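Local coordinates for protein adhesin (Neisseria meningitidis, PDB 5MY7) that acts as an adhesin of the meningococcus and inhibits lysozyme, at residues A[88-94]-A[106-112]; A[36-42]-A[117-123]; A[31-35]-A[101-105]. All coordinates share one frame; numbering follows the deposited sequence.

Contact 1: residues A[88-94]-A[106-112]; sequences GGYVLGT and PIMITAP
Val91 pairs with Thr110 and Gly93 with Met108, each as a hydrogen-bonded pair, while Leu92 and Ile109 form the non-hydrogen-bonded pair between them. Strands 91-94 and 107-110 thus run antiparallel as the two inner strands of a four-stranded sheet, one of the two sheets of this ACP-like domain, with their short axes 4.8 Å apart.

A prominent bump is the Tyr90 ring, placed just before its strand. Pro112 sets its CD over one face, 3.8 Å from the ring centroid and only 5° off the normal, a CH-pi contact that suits a flat aromatic group and a rigid aliphatic ring; its CB and CG turn to the Gly88-Gly89 backbone. The CB methyl of Ala111 meets Tyr90 CE2 at 3.9 Å, a small group suited to the space beside the ring. Gly88 has a positive phi (95°) at which a CB would collide with the preceding carbonyl oxygen.

On the face turned to the other sheet, Leu92 CD1 faces the notch between Ile107 CD1, 3.9 Å away, and Ile109 CG1, 4.0 Å away. Val46 and Met70 of the other sheet pack on Leu92, and aliphatic side chains suit this buried layer. On the reverse face Gly93 offers no side chain, and Met108 stands beside it with CG 3.9 Å from Gly93 O. There too a water bridges Val91 O and Thr110 OG1.

The pairing finishes with a side chain: Thr94, its hydroxyl swung opposite the backbone N (chi1 -168°), donates from OG1 to Pro106 O over 2.8 Å.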
loop_
_atom_site.group_PDB
_atom_site.type_symbol
_atom_site.label_atom_id
_atom_site.label_comp_id
_atom_site.label_asym_id
_atom_site.label_seq_id
_atom_site.Cartn_x
_atom_site.Cartn_y
_atom_site.Cartn_z
ATOM N N GLY A 88 2.808 1.656 14.976
ATOM C CA GLY A 88 1.860 0.772 15.664
ATOM C C GLY A 88 0.801 0.085 14.838
ATOM O O GLY A 88 0.113 -0.831 15.342
ATOM N N GLY A 89 0.635 0.544 13.606
ATOM C CA GLY A 89 -0.245 -0.072 12.651
ATOM C C GLY A 89 0.513 -0.826 11.535
ATOM O O GLY A 89 1.753 -0.932 11.488
ATOM N N TYR A 90 -0.269 -1.325 10.586
ATOM C CA TYR A 90 0.290 -1.877 9.342
ATOM C C TYR A 90 0.893 -0.732 8.515
ATOM O O TYR A 90 0.334 0.397 8.484
ATOM C CB TYR A 90 -0.784 -2.639 8.513
ATOM C CG TYR A 90 -1.139 -4.004 9.110
ATOM C CD1 TYR A 90 -2.132 -4.126 10.085
ATOM C CD2 TYR A 90 -0.526 -5.163 8.662
ATOM C CE1 TYR A 90 -2.446 -5.363 10.625
ATOM C CE2 TYR A 90 -0.837 -6.410 9.194
ATOM C CZ TYR A 90 -1.804 -6.507 10.179
ATOM O OH TYR A 90 -2.141 -7.736 10.719
ATOM N N VAL A 91 1.959 -1.050 7.756
ATOM C CA VAL A 91 2.642 -0.059 6.909
ATOM C C VAL A 91 2.864 -0.627 5.507
ATOM O O VAL A 91 3.502 -1.706 5.349
ATOM C CB VAL A 91 3.998 0.371 7.545
ATOM C CG1 VAL A 91 4.778 1.313 6.615
ATOM C CG2 VAL A 91 3.758 1.054 8.903
ATOM N N LEU A 92 2.367 0.095 4.504
ATOM C CA LEU A 92 2.531 -0.278 3.092
ATOM C C LEU A 92 3.596 0.597 2.425
ATOM O O LEU A 92 3.521 1.830 2.526
ATOM C CB LEU A 92 1.198 -0.233 2.346
ATOM C CG LEU A 92 1.159 -0.757 0.876
ATOM C CD1 LEU A 92 -0.250 -1.231 0.541
ATOM C CD2 LEU A 92 1.609 0.229 -0.196
ATOM N N GLY A 93 4.559 -0.030 1.735
ATOM C CA GLY A 93 5.568 0.695 0.960
ATOM C C GLY A 93 5.513 0.342 -0.540
ATOM O O GLY A 93 5.299 -0.852 -0.913
ATOM N N THR A 94 5.599 1.368 -1.381
ATOM C CA THR A 94 5.511 1.236 -2.844
ATOM C C THR A 94 6.328 2.318 -3.537
ATOM O O THR A 94 7.105 3.016 -2.871
ATOM C CB THR A 94 4.042 1.212 -3.305
ATOM O OG1 THR A 94 3.971 0.803 -4.697
ATOM C CG2 THR A 94 3.350 2.535 -3.104
ATOM N N PRO A 106 5.443 -2.357 -7.653
ATOM C CA PRO A 106 5.436 -3.431 -6.656
ATOM C C PRO A 106 5.050 -2.879 -5.272
ATOM O O PRO A 106 5.195 -1.662 -5.048
ATOM C CB PRO A 106 6.880 -3.918 -6.669
ATOM C CG PRO A 106 7.666 -2.624 -6.902
ATOM C CD PRO A 106 6.799 -1.795 -7.851
ATOM N N ILE A 107 4.618 -3.734 -4.341
ATOM C CA ILE A 107 4.357 -3.306 -2.952
ATOM C C ILE A 107 4.932 -4.274 -1.922
ATOM O O ILE A 107 5.262 -5.443 -2.239
ATOM C CB ILE A 107 2.841 -3.067 -2.643
ATOM C CG1 ILE A 107 2.021 -4.377 -2.466
ATOM C CG2 ILE A 107 2.190 -2.128 -3.638
ATOM C CD1 ILE A 107 0.617 -4.158 -1.867
ATOM N N MET A 108 5.037 -3.801 -0.685
ATOM C CA MET A 108 5.237 -4.659 0.505
ATOM C C MET A 108 4.390 -4.144 1.645
ATOM O O MET A 108 4.070 -2.928 1.666
ATOM C CB MET A 108 6.696 -4.750 0.896
ATOM C CG MET A 108 7.311 -3.386 1.275
ATOM S SD MET A 108 9.093 -3.422 1.576
ATOM C CE MET A 108 9.916 -3.932 0.114
ATOM N N ILE A 109 3.981 -5.038 2.566
ATOM C CA ILE A 109 3.218 -4.649 3.770
ATOM C C ILE A 109 3.886 -5.288 4.990
ATOM O O ILE A 109 4.131 -6.522 5.046
ATOM C CB ILE A 109 1.722 -5.063 3.715
ATOM C CG1 ILE A 109 1.019 -4.480 2.463
ATOM C CG2 ILE A 109 0.980 -4.619 4.967
ATOM C CD1 ILE A 109 -0.394 -4.990 2.193
ATOM N N THR A 110 4.169 -4.417 5.997
ATOM C CA THR A 110 4.771 -4.806 7.239
ATOM C C THR A 110 3.717 -4.730 8.350
ATOM O O THR A 110 2.932 -3.783 8.415
ATOM C CB THR A 110 5.994 -3.893 7.553
ATOM O OG1 THR A 110 6.950 -3.954 6.487
ATOM C CG2 THR A 110 6.682 -4.343 8.815
ATOM N N ALA A 111 3.720 -5.747 9.224
ATOM C CA ALA A 111 2.801 -5.811 10.362
ATOM C C ALA A 111 3.282 -4.930 11.540
ATOM O O ALA A 111 4.450 -4.477 11.550
ATOM C CB ALA A 111 2.658 -7.261 10.787
ATOM N N PRO A 112 2.424 -4.692 12.535
ATOM C CA PRO A 112 2.840 -3.899 13.722
ATOM C C PRO A 112 4.076 -4.439 14.456
ATOM O O PRO A 112 4.773 -3.654 15.132
ATOM C CB PRO A 112 1.614 -3.967 14.616
ATOM C CG PRO A 112 0.470 -4.061 13.677
ATOM C CD PRO A 112 0.971 -4.951 12.528
HETATM O O HOH W 1 6.324 -2.122 4.468
#

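Contact 2: residues A[36-42]-A[117-123]; sequences YVCQQGK and VFKDCSP
Cys38 and Cys121 are joined by a disulfide, SG to SG 2.1 Å with chi3 102°, tying the end of strand 31-37 to the last strand, 116-121. The bond crosses between the two sheets of the ACP-like domain.

On one side of it, Val37 and Ser122 exchange two backbone hydrogen bonds in a single antiparallel bridge. On the other, Gln39 N gives Lys119 O a nearly straight bond of 2.9 Å, with an N-H...O angle of 179°. The Gln39 side chain runs alongside that of Lys119, and its NE2 donates to Asp120 OD2 at 3.0 Å, arriving from above the carboxylate plane. A water links Gln39 O to Lys119 N.

Lys42 closes the far end. Its chain bends at chi3 (70°), carrying NZ over one face of the Phe118 ring, 3.9 Å from the centroid, in a cation-pi contact; the same NZ donates to Val117 O at 2.9 Å. Phe118 meets Cys38 SG at its ring edge, a sulfur-aromatic contact.

Farther out, Cys38 N donates to Lys42 O at 2.8 Å, closing the turn that places the lysine; it passes through Gly41, whose positive phi suits glycine. Val117 and Phe118 both face Ile109 in a classic beta bulge. Val44 packs on Cys38 and Phe118, while Tyr36 lies against Cys121 CB and Pro123, its OH hydrogen-bonded to Tyr48 OH.

The covalent link thus sits buried among apolar groups, with polar bonds toward the surface, and the ammonium of Lys42 is probably stabilised jointly by a carbonyl and a pi face.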
loop_
_atom_site.group_PDB
_atom_site.type_symbol
_atom_site.label_atom_id
_atom_site.label_comp_id
_atom_site.label_asym_id
_atom_site.label_seq_id
_atom_site.Cartn_x
_atom_site.Cartn_y
_atom_site.Cartn_z
ATOM N N TYR A 36 -2.799 -8.236 -6.074
ATOM C CA TYR A 36 -1.384 -8.649 -6.038
ATOM C C TYR A 36 -1.167 -10.114 -5.674
ATOM O O TYR A 36 -1.994 -10.696 -4.947
ATOM C CB TYR A 36 -0.593 -7.817 -5.010
ATOM C CG TYR A 36 -0.634 -6.311 -5.230
ATOM C CD1 TYR A 36 -1.647 -5.550 -4.705
ATOM C CD2 TYR A 36 0.397 -5.652 -5.931
ATOM C CE1 TYR A 36 -1.695 -4.156 -4.909
ATOM C CE2 TYR A 36 0.375 -4.289 -6.153
ATOM C CZ TYR A 36 -0.690 -3.534 -5.636
ATOM O OH TYR A 36 -0.748 -2.166 -5.814
ATOM N N VAL A 37 -0.059 -10.695 -6.188
ATOM C CA VAL A 37 0.481 -12.019 -5.757
ATOM C C VAL A 37 1.885 -11.722 -5.181
ATOM O O VAL A 37 2.725 -11.003 -5.803
ATOM C CB VAL A 37 0.481 -13.057 -6.909
ATOM C CG1 VAL A 37 -0.909 -13.311 -7.399
ATOM C CG2 VAL A 37 1.335 -12.618 -8.073
ATOM N N CYS A 38 2.146 -12.313 -4.016
ATOM C CA CYS A 38 3.359 -12.072 -3.233
ATOM C C CYS A 38 4.142 -13.361 -2.985
ATOM O O CYS A 38 3.748 -14.465 -3.473
ATOM C CB CYS A 38 2.966 -11.408 -1.906
ATOM S SG CYS A 38 1.763 -10.051 -1.998
ATOM N N GLN A 39 5.255 -13.252 -2.243
ATOM C CA GLN A 39 6.017 -14.451 -1.777
ATOM C C GLN A 39 5.125 -15.432 -1.007
ATOM O O GLN A 39 4.160 -14.986 -0.331
ATOM C CB GLN A 39 7.156 -14.032 -0.858
ATOM C CG GLN A 39 8.464 -13.916 -1.553
ATOM C CD GLN A 39 9.597 -13.650 -0.592
ATOM O OE1 GLN A 39 9.614 -14.156 0.537
ATOM N NE2 GLN A 39 10.567 -12.867 -1.043
ATOM N N GLN A 40 5.426 -16.747 -1.158
ATOM C CA GLN A 40 4.658 -17.857 -0.562
ATOM C C GLN A 40 3.223 -17.918 -1.063
ATOM O O GLN A 40 2.344 -18.503 -0.405
ATOM C CB GLN A 40 4.650 -17.789 0.970
ATOM C CG GLN A 40 6.052 -17.798 1.587
ATOM C CD GLN A 40 6.110 -17.366 3.054
ATOM O OE1 GLN A 40 5.075 -17.102 3.703
ATOM N NE2 GLN A 40 7.347 -17.285 3.591
ATOM N N GLY A 41 2.976 -17.321 -2.229
ATOM C CA GLY A 41 1.645 -17.325 -2.781
ATOM C C GLY A 41 0.584 -16.512 -2.082
ATOM O O GLY A 41 -0.636 -16.703 -2.351
ATOM N N LYS A 42 1.012 -15.591 -1.208
ATOM C CA LYS A 42 0.008 -14.773 -0.532
ATOM C C LYS A 42 -0.609 -13.803 -1.547
ATOM O O LYS A 42 0.060 -13.288 -2.477
ATOM C CB LYS A 42 0.600 -14.000 0.661
ATOM C CG LYS A 42 1.088 -14.905 1.779
ATOM C CD LYS A 42 1.349 -14.198 3.099
ATOM C CE LYS A 42 0.076 -13.750 3.757
ATOM N NZ LYS A 42 0.336 -12.875 4.981
ATOM N N VAL A 117 4.868 -9.140 6.159
ATOM C CA VAL A 117 3.839 -10.201 6.007
ATOM C C VAL A 117 3.292 -10.311 4.577
ATOM O O VAL A 117 2.639 -11.315 4.243
ATOM C CB VAL A 117 2.700 -10.074 7.032
ATOM C CG1 VAL A 117 3.184 -10.406 8.439
ATOM C CG2 VAL A 117 2.014 -8.734 7.003
ATOM N N PHE A 118 3.526 -9.318 3.720
ATOM C CA PHE A 118 3.283 -9.426 2.274
ATOM C C PHE A 118 4.570 -8.895 1.607
ATOM O O PHE A 118 4.851 -7.662 1.663
ATOM C CB PHE A 118 2.048 -8.609 1.849
ATOM C CG PHE A 118 0.735 -9.152 2.428
ATOM C CD1 PHE A 118 0.300 -8.762 3.695
ATOM C CD2 PHE A 118 -0.053 -10.080 1.725
ATOM C CE1 PHE A 118 -0.860 -9.277 4.250
ATOM C CE2 PHE A 118 -1.211 -10.579 2.310
ATOM C CZ PHE A 118 -1.614 -10.190 3.554
ATOM N N LYS A 119 5.344 -9.802 1.025
ATOM C CA LYS A 119 6.723 -9.496 0.570
ATOM C C LYS A 119 6.807 -9.643 -0.949
ATOM O O LYS A 119 6.248 -10.602 -1.527
ATOM C CB LYS A 119 7.770 -10.369 1.334
ATOM C CG LYS A 119 9.198 -9.963 1.053
ATOM C CD LYS A 119 10.167 -10.601 2.050
ATOM C CE LYS A 119 11.585 -10.264 1.629
ATOM N NZ LYS A 119 11.798 -8.787 1.507
ATOM N N ASP A 120 7.456 -8.682 -1.618
ATOM C CA ASP A 120 7.726 -8.805 -3.081
ATOM C C ASP A 120 6.440 -9.038 -3.891
ATOM O O ASP A 120 6.366 -9.921 -4.773
ATOM C CB ASP A 120 8.721 -9.949 -3.407
ATOM C CG ASP A 120 10.126 -9.706 -2.937
ATOM O OD1 ASP A 120 10.475 -8.591 -2.508
ATOM O OD2 ASP A 120 10.913 -10.675 -3.048
ATOM N N CYS A 121 5.461 -8.189 -3.623
ATOM C CA CYS A 121 4.153 -8.293 -4.277
ATOM C C CYS A 121 4.144 -7.611 -5.661
ATOM O O CYS A 121 4.604 -6.465 -5.783
ATOM C CB CYS A 121 3.078 -7.664 -3.420
ATOM S SG CYS A 121 2.926 -8.281 -1.745
ATOM N N SER A 122 3.629 -8.284 -6.694
ATOM C CA SER A 122 3.461 -7.657 -8.024
ATOM C C SER A 122 1.981 -7.761 -8.443
ATOM O O SER A 122 1.278 -8.715 -8.060
ATOM C CB SER A 122 4.381 -8.258 -9.080
ATOM O OG SER A 122 4.149 -9.609 -9.118
ATOM N N PRO A 123 1.486 -6.770 -9.208
ATOM C CA PRO A 123 0.087 -6.799 -9.690
ATOM C C PRO A 123 -0.313 -8.018 -10.560
ATOM O O PRO A 123 0.553 -8.430 -11.367
ATOM C CB PRO A 123 -0.032 -5.487 -10.507
ATOM C CG PRO A 123 1.150 -4.645 -10.091
ATOM C CD PRO A 123 2.229 -5.570 -9.642
HETATM O O HOH W 2 4.383 -12.524 1.139
#

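Contact 3: residues A[31-35]-A[101-105]; sequences KKTVS and SYRKQ
Arg103 reaches across from the loop between strands 91-94 and 107-110 to the backbone of edge strand 31-37, where its guanidinium straddles Thr33 O. NH1 lies 3.0 Å and NH2 3.1 Å from that oxygen, both as weak hydrogen bonds with N-H...O angles of 132°. The carbonyl meets the guanidinium at its edge, near its plane, and the forked approach accounts for the bend in both bonds. Arginine suits the place because it is long enough to span the gap, its chain extended from CG to NE (chi2 -161°, chi3 177°), and carries two N-H groups on one edge. The strand is also engaged by the neighbouring strand 43-50: Lys32 pairs through its backbone with Tyr48 and Val34 with Val46, while Thr33 OG1 is hydrogen-bonded to Thr47 OG1.

Tyr102 supplies the apolar half. Its ring packs against Val34 CG2 through CE2 at 3.8 Å, and Lys32 crosses it at about a right angle, with CB, CG and CD all close to OH. Arg103 CG rests over one ring face, so the tyrosine backs the arginine chain.

The loop itself is pinned by Ser101 O, which accepts from Lys104 N and from Gln105 NE2 at 3.2 Å, the two donors reaching it from opposite faces of its plane. Ser101 OG is hydrogen-bonded to Val96 O and Asp98 N.

A single carbonyl oxygen shared by two bent bonds makes a modest polar link; the positive guanidinium probably polarises the Thr33 carbonyl, and the hydrocarbon packing of Tyr102 accompanies it.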
loop_
_atom_site.group_PDB
_atom_site.type_symbol
_atom_site.label_atom_id
_atom_site.label_comp_id
_atom_site.label_asym_id
_atom_site.label_seq_id
_atom_site.Cartn_x
_atom_site.Cartn_y
_atom_site.Cartn_z
ATOM N N LYS A 31 -11.372 6.226 -6.263
ATOM C CA LYS A 31 -10.721 4.988 -5.810
ATOM C C LYS A 31 -10.279 4.137 -7.003
ATOM O O LYS A 31 -10.970 4.086 -8.018
ATOM C CB LYS A 31 -11.704 4.153 -4.977
ATOM C CG LYS A 31 -12.261 4.833 -3.741
ATOM C CD LYS A 31 -13.256 3.926 -3.039
ATOM C CE LYS A 31 -13.874 4.655 -1.875
ATOM N NZ LYS A 31 -14.874 3.787 -1.210
ATOM N N LYS A 32 -9.135 3.471 -6.829
ATOM C CA LYS A 32 -8.660 2.438 -7.797
ATOM C C LYS A 32 -8.142 1.211 -7.034
ATOM O O LYS A 32 -7.384 1.353 -6.070
ATOM C CB LYS A 32 -7.506 2.969 -8.686
ATOM C CG LYS A 32 -7.779 4.231 -9.498
ATOM C CD LYS A 32 -8.796 4.017 -10.617
ATOM C CE LYS A 32 -9.269 5.351 -11.177
ATOM N NZ LYS A 32 -10.396 5.104 -12.113
ATOM N N THR A 33 -8.487 0.014 -7.504
ATOM C CA THR A 33 -8.133 -1.240 -6.806
ATOM C C THR A 33 -7.155 -2.070 -7.644
ATOM O O THR A 33 -7.359 -2.210 -8.867
ATOM C CB THR A 33 -9.406 -2.031 -6.465
ATOM O OG1 THR A 33 -10.253 -1.239 -5.599
ATOM C CG2 THR A 33 -9.085 -3.360 -5.766
ATOM N N VAL A 34 -6.143 -2.620 -6.987
ATOM C CA VAL A 34 -5.130 -3.479 -7.613
ATOM C C VAL A 34 -5.057 -4.802 -6.820
ATOM O O VAL A 34 -5.025 -4.784 -5.561
ATOM C CB VAL A 34 -3.710 -2.815 -7.670
ATOM C CG1 VAL A 34 -2.697 -3.729 -8.344
ATOM C CG2 VAL A 34 -3.800 -1.475 -8.360
ATOM N N SER A 35 -5.061 -5.943 -7.550
ATOM C CA SER A 35 -4.850 -7.265 -6.934
ATOM C C SER A 35 -3.416 -7.720 -7.148
ATOM O O SER A 35 -2.890 -7.580 -8.265
ATOM C CB SER A 35 -5.850 -8.307 -7.528
ATOM O OG SER A 35 -7.164 -7.929 -7.175
ATOM N N SER A 101 0.909 5.504 -13.341
ATOM C CA SER A 101 1.993 4.722 -12.709
ATOM C C SER A 101 1.506 3.637 -11.728
ATOM O O SER A 101 2.172 2.610 -11.521
ATOM C CB SER A 101 3.003 5.642 -11.952
ATOM O OG SER A 101 2.687 5.830 -10.554
ATOM N N TYR A 102 0.372 3.888 -11.093
ATOM C CA TYR A 102 0.026 3.125 -9.907
ATOM C C TYR A 102 -0.129 1.599 -10.108
ATOM O O TYR A 102 0.229 0.857 -9.196
ATOM C CB TYR A 102 -1.221 3.732 -9.205
ATOM C CG TYR A 102 -2.534 3.356 -9.846
ATOM C CD1 TYR A 102 -3.032 4.049 -10.960
ATOM C CD2 TYR A 102 -3.293 2.315 -9.338
ATOM C CE1 TYR A 102 -4.226 3.689 -11.558
ATOM C CE2 TYR A 102 -4.474 1.936 -9.934
ATOM C CZ TYR A 102 -4.950 2.637 -11.023
ATOM O OH TYR A 102 -6.146 2.250 -11.565
ATOM N N ARG A 103 -0.647 1.159 -11.272
ATOM C CA ARG A 103 -0.843 -0.273 -11.593
ATOM C C ARG A 103 0.430 -1.024 -11.946
ATOM O O ARG A 103 0.379 -2.217 -12.173
ATOM C CB ARG A 103 -1.831 -0.480 -12.771
ATOM C CG ARG A 103 -3.271 -0.217 -12.428
ATOM C CD ARG A 103 -4.258 -0.848 -13.417
ATOM N NE ARG A 103 -5.610 -0.566 -12.924
ATOM C CZ ARG A 103 -6.267 -1.265 -11.987
ATOM N NH1 ARG A 103 -5.759 -2.380 -11.455
ATOM N NH2 ARG A 103 -7.479 -0.863 -11.605
ATOM N N LYS A 104 1.554 -0.326 -12.077
ATOM C CA LYS A 104 2.833 -0.985 -12.419
ATOM C C LYS A 104 3.792 -1.071 -11.227
ATOM O O LYS A 104 4.927 -1.536 -11.374
ATOM C CB LYS A 104 3.542 -0.219 -13.555
ATOM C CG LYS A 104 2.711 0.147 -14.784
ATOM C CD LYS A 104 3.179 1.504 -15.304
ATOM C CE LYS A 104 2.515 1.889 -16.598
ATOM N NZ LYS A 104 2.999 1.041 -17.726
ATOM N N GLN A 105 3.383 -0.616 -10.060
ATOM C CA GLN A 105 4.305 -0.568 -8.927
ATOM C C GLN A 105 4.277 -1.864 -8.101
ATOM O O GLN A 105 3.178 -2.412 -7.872
ATOM C CB GLN A 105 3.984 0.610 -7.974
ATOM C CG GLN A 105 4.066 1.992 -8.609
ATOM C CD GLN A 105 5.357 2.204 -9.375
ATOM O OE1 GLN A 105 6.429 2.116 -8.813
ATOM N NE2 GLN A 105 5.252 2.476 -10.690
#

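Contact 1 lies within one sheet, whereas contacts 2 and 3 both fasten strand 31-37, an edge of the other sheet, to parts of the chain that flank strand 107-110. Contacts 1 and 2, with centres about 12 Å apart, join along the neighbouring strands 107-110 and 116-121: Ile109 N lies 2.9 Å from Phe118 O, and Ile109 O is equally close to Val117 N, both probable hydrogen bonds. Contacts 2 and 3, centres about 14 Å apart, meet at Pro123, whose CG lies 3.3 Å from Arg103 O. Contacts 1 and 3 have centres about 16 Å apart, yet Thr94 OG1 packs 3.3 Å from Gln105 CB. A bound sodium ion lies about 4 Å from the side chain of Pro112.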